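Local coordinates for protein poly-beta-1,6-N-acetyl-D-glucosamine N-deacetylase (Aggregatibacter actinomycetemcomitans, PDB 4U10) that probably removes N-acetyl groups from poly-beta-1,6-N-acetyl-D-glucosamine at a metal-dependent site in the polysaccharide deacetylase domain held by this chain, at residues 62-65 / 66-70; 27-30 / 31-35. One frame throughout, in Å; residues are numbered along the deposited sequence.

Both contacts are local turns of the chain, and each reaches the same sheet of the deacetylase domain. Interaction 2 comes first in sequence, where strand 29-30 passes into helix 31-42; interaction 1 follows, where the loop after helix 51-58 enters strand 68-75. Their centres are 24 Å apart and their nearest atoms about 10 Å, so they do not touch. Strand 3-13 joins them, pairing in parallel with both strands. It also carries the zinc ligand His10, whose side chain is about 8 Å from that of Ile29, whereas strand 68-75 leads on from interaction 1 to the zinc ligands Asp74 and Asp75.

Interaction 1 of 2, residues 62-65 / 66-70; sequences STLP and EKAVV
Leu64 and Ala68 meet across a bend in which the chain leaves an extended loop and turns into strand 68-75. The backbone of 62-65 is open throughout, and Glu66 is still extended; the change of direction comes at Lys67, whose phi and psi of 49° and 49° lie in the left-handed helical region. From Ala68 onward the chain is regular strand. No hydrogen bond crosses between 62-65 and 66-70.

What spans the bend is apolar. The CD1 methyl of Leu64 comes to 3.7 Å from CB of Ala68, one methyl against another, and both residues are buried. Leu64 holds CG anti to its own carbonyl carbon, and from there the CD1 branch reaches across to the alanine. The same Ala68 CB has the carbonyl O of Pro65 at 3.9 Å, a van der Waals neighbour that brings the loop backbone up against the start of the strand. On the outer side of the bend, the chain of Glu66 folds back at its second torsion, which carries its carboxylate round to the next peptide: Lys67 N gives a weak hydrogen bond to Glu66 OE1, 3.4 Å long and bent to 131° at the hydrogen.

Around the turn, Leu64 also rests on Gln53 and Ile54 of helix 51-58, while Ala68 touches Tyr4 of strand 3-13. The bend is the return from that helix into the second strand of a beta-alpha-beta crossover, whose strands 47-48 and 68-75 pair in parallel. The chemistry divides by side: a methyl contact faces the interior, and the exposed carboxylate makes a weak bond on the surface. Between these segments the contact is apolar, and the backbone bonds go to neighbouring strands, Ala68 to Gly5, Lys67 and Val69 to Asn47.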
loop_
_atom_site.group_PDB
_atom_site.type_symbol
_atom_site.label_atom_id
_atom_site.label_comp_id
_atom_site.label_asym_id
_atom_site.label_seq_id
_atom_site.Cartn_x
_atom_site.Cartn_y
_atom_site.Cartn_z
ATOM N N SER A 62 20.926 -13.983 -2.127
ATOM C CA SER A 62 20.414 -14.940 -1.172
ATOM C C SER A 62 19.157 -15.555 -1.756
ATOM O O SER A 62 18.560 -15.029 -2.691
ATOM C CB SER A 62 20.057 -14.253 0.149
ATOM O OG SER A 62 19.018 -13.327 -0.094
ATOM N N THR A 63 18.768 -16.729 -1.312
ATOM C CA THR A 63 17.565 -17.336 -1.872
ATOM C C THR A 63 16.433 -17.170 -0.871
ATOM O O THR A 63 16.672 -17.068 0.301
ATOM C CB THR A 63 17.763 -18.845 -2.171
ATOM O OG1 THR A 63 18.268 -19.449 -1.001
ATOM C CG2 THR A 63 18.777 -19.041 -3.270
ATOM N N LEU A 64 15.202 -17.179 -1.355
ATOM C CA LEU A 64 14.027 -17.175 -0.497
ATOM C C LEU A 64 13.694 -18.536 0.113
ATOM O O LEU A 64 13.950 -19.573 -0.496
ATOM C CB LEU A 64 12.795 -16.753 -1.290
ATOM C CG LEU A 64 12.730 -15.296 -1.768
ATOM C CD1 LEU A 64 11.289 -15.067 -2.113
ATOM C CD2 LEU A 64 13.206 -14.278 -0.726
ATOM N N PRO A 65 13.036 -18.526 1.290
ATOM C CA PRO A 65 12.548 -19.798 1.820
ATOM C C PRO A 65 11.364 -20.266 1.019
ATOM O O PRO A 65 10.890 -19.536 0.111
ATOM C CB PRO A 65 12.161 -19.454 3.268
ATOM C CG PRO A 65 11.804 -17.996 3.193
ATOM C CD PRO A 65 12.792 -17.407 2.213
ATOM N N GLU A 66 10.902 -21.477 1.327
ATOM C CA GLU A 66 9.668 -22.008 0.747
ATOM C C GLU A 66 8.471 -21.150 1.153
ATOM O O GLU A 66 8.486 -20.487 2.198
ATOM C CB GLU A 66 9.409 -23.476 1.175
ATOM C CG GLU A 66 9.949 -24.528 0.199
ATOM C CD GLU A 66 9.165 -24.673 -1.117
ATOM O OE1 GLU A 66 8.067 -24.073 -1.281
ATOM O OE2 GLU A 66 9.663 -25.398 -2.013
ATOM N N LYS A 67 7.475 -21.151 0.293
ATOM C CA LYS A 67 6.174 -20.568 0.568
ATOM C C LYS A 67 6.355 -19.131 1.138
ATOM O O LYS A 67 5.784 -18.775 2.175
ATOM C CB LYS A 67 5.373 -21.469 1.526
ATOM C CG LYS A 67 5.435 -22.968 1.175
ATOM C CD LYS A 67 4.624 -23.804 2.153
ATOM C CE LYS A 67 3.153 -23.853 1.771
ATOM N NZ LYS A 67 2.951 -24.872 0.694
ATOM N N ALA A 68 7.174 -18.355 0.445
ATOM C CA ALA A 68 7.482 -16.966 0.848
ATOM C C ALA A 68 6.218 -16.120 0.714
ATOM O O ALA A 68 5.426 -16.311 -0.202
ATOM C CB ALA A 68 8.611 -16.401 -0.015
ATOM N N VAL A 69 6.020 -15.191 1.644
ATOM C CA VAL A 69 4.864 -14.330 1.639
ATOM C C VAL A 69 5.327 -12.957 2.120
ATOM O O VAL A 69 6.128 -12.853 3.045
ATOM C CB VAL A 69 3.818 -14.846 2.635
ATOM C CG1 VAL A 69 2.676 -13.854 2.775
ATOM C CG2 VAL A 69 3.336 -16.227 2.208
ATOM N N VAL A 70 4.818 -11.907 1.480
ATOM C CA VAL A 70 5.077 -10.522 1.863
ATOM C C VAL A 70 3.760 -9.947 2.437
ATOM O O VAL A 70 2.657 -10.138 1.877
ATOM C CB VAL A 70 5.542 -9.652 0.681
ATOM C CG1 VAL A 70 5.794 -8.165 1.099
ATOM C CG2 VAL A 70 6.831 -10.176 0.096
#

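Interaction 2 of 2, residues 27-30 / 31-35; sequences QTIS and ANLLI
Ser30 is the N-cap of helix 31-42, and the contact is the junction where a short strand of the central sheet becomes that helix. The hydroxyl oxygen OG of Ser30 accepts from the backbone N of Leu33 at 3.1 Å, with an N-H...O angle of 156°, the classic capping bond to the third residue of a helix. A chi1 of 63° sets OG between the backbone N and the carbonyl carbon of Ser30, where it turns in over the first helical turn. The carbonyl O of the same residue takes the N-H of Leu34, also at 3.1 Å; this donor is tilted 18° from the carbonyl plane. Ser30 thus engages two of the amides at the start of the helix, one through its side chain and one through its backbone. CB of Leu33 lies 3.5 Å from the same OG, so the capping oxygen is flanked by aliphatic carbon.

One residue earlier, Ile29 adds an apolar contact beside the cap. Its side chain and that of Leu33 cross at about a right angle, with the CD2 methyl of Leu33 4.0 Å from Ile29 CB and equally near Ile29 CD1. In Leu33, CG lies anti to the backbone N, and the second torsion then turns CD2 to Ile29. Ile29 CD1 also approaches Leu34, lying 4.3 Å from its CB.

The junction is held from two directions. Strand 29-30 runs parallel to strand 3-13, with backbone bonds from Ile29 to Ser11 and Val13, and Ile29 and Leu34 both touch Tyr9 of that strand. Helix 79-91 meets the new helix through Val83, which contacts Ala31, and Ile87, which contacts Leu34 and Ile35.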
loop_
_atom_site.group_PDB
_atom_site.type_symbol
_atom_site.label_atom_id
_atom_site.label_comp_id
_atom_site.label_asym_id
_atom_site.label_seq_id
_atom_site.Cartn_x
_atom_site.Cartn_y
_atom_site.Cartn_z
ATOM N N GLN A 27 -12.246 -2.115 4.129
ATOM C CA GLN A 27 -11.352 -3.239 4.480
ATOM C C GLN A 27 -10.719 -3.157 5.861
ATOM O O GLN A 27 -9.665 -3.780 6.111
ATOM C CB GLN A 27 -10.281 -3.399 3.394
ATOM C CG GLN A 27 -10.825 -4.172 2.192
ATOM C CD GLN A 27 -11.826 -3.384 1.357
ATOM O OE1 GLN A 27 -11.476 -2.363 0.771
ATOM N NE2 GLN A 27 -13.074 -3.898 1.261
ATOM N N THR A 28 -11.305 -2.369 6.767
ATOM C CA THR A 28 -10.807 -2.354 8.121
ATOM C C THR A 28 -11.125 -3.705 8.792
ATOM O O THR A 28 -12.242 -4.193 8.703
ATOM C CB THR A 28 -11.382 -1.194 8.951
ATOM O OG1 THR A 28 -11.058 0.067 8.344
ATOM C CG2 THR A 28 -10.890 -1.204 10.393
ATOM N N ILE A 29 -10.126 -4.334 9.428
ATOM C CA ILE A 29 -10.344 -5.601 10.133
ATOM C C ILE A 29 -9.899 -5.479 11.603
ATOM O O ILE A 29 -9.369 -4.449 11.989
ATOM C CB ILE A 29 -9.620 -6.752 9.464
ATOM C CG1 ILE A 29 -8.106 -6.601 9.594
ATOM C CG2 ILE A 29 -10.019 -6.852 8.019
ATOM C CD1 ILE A 29 -7.398 -7.865 9.173
ATOM N N SER A 30 -10.159 -6.528 12.397
ATOM C CA SER A 30 -9.833 -6.555 13.807
ATOM C C SER A 30 -8.432 -7.100 13.931
ATOM O O SER A 30 -7.946 -7.865 13.076
ATOM C CB SER A 30 -10.807 -7.453 14.635
ATOM O OG SER A 30 -10.692 -8.804 14.196
ATOM N N ALA A 31 -7.789 -6.676 14.990
ATOM C CA ALA A 31 -6.479 -7.163 15.335
ATOM C C ALA A 31 -6.568 -8.686 15.562
ATOM O O ALA A 31 -5.656 -9.408 15.204
ATOM C CB ALA A 31 -5.989 -6.430 16.552
ATOM N N ASN A 32 -7.679 -9.200 16.105
ATOM C CA ASN A 32 -7.787 -10.666 16.277
ATOM C C ASN A 32 -7.732 -11.402 14.967
ATOM O O ASN A 32 -7.060 -12.471 14.845
ATOM C CB ASN A 32 -9.076 -11.043 17.026
ATOM C CG ASN A 32 -9.111 -12.519 17.404
ATOM O OD1 ASN A 32 -8.485 -12.929 18.381
ATOM N ND2 ASN A 32 -9.820 -13.338 16.604
ATOM N N LEU A 33 -8.414 -10.846 13.956
ATOM C CA LEU A 33 -8.388 -11.473 12.648
ATOM C C LEU A 33 -6.976 -11.424 12.058
ATOM O O LEU A 33 -6.554 -12.404 11.418
ATOM C CB LEU A 33 -9.398 -10.905 11.661
ATOM C CG LEU A 33 -9.352 -11.527 10.279
ATOM C CD1 LEU A 33 -9.820 -12.982 10.291
ATOM C CD2 LEU A 33 -10.236 -10.739 9.308
ATOM N N LEU A 34 -6.264 -10.330 12.297
ATOM C CA LEU A 34 -4.898 -10.147 11.789
ATOM C C LEU A 34 -3.995 -11.229 12.451
ATOM O O LEU A 34 -3.239 -11.962 11.776
ATOM C CB LEU A 34 -4.360 -8.744 12.137
ATOM C CG LEU A 34 -2.891 -8.479 11.759
ATOM C CD1 LEU A 34 -2.746 -8.493 10.232
ATOM C CD2 LEU A 34 -2.230 -7.207 12.316
ATOM N N ILE A 35 -4.094 -11.332 13.756
ATOM C CA ILE A 35 -3.300 -12.379 14.546
ATOM C C ILE A 35 -3.588 -13.770 14.053
ATOM O O ILE A 35 -2.685 -14.639 13.951
ATOM C CB ILE A 35 -3.559 -12.190 16.056
ATOM C CG1 ILE A 35 -2.870 -10.894 16.497
ATOM C CG2 ILE A 35 -3.105 -13.402 16.907
ATOM C CD1 ILE A 35 -3.264 -10.339 17.878
#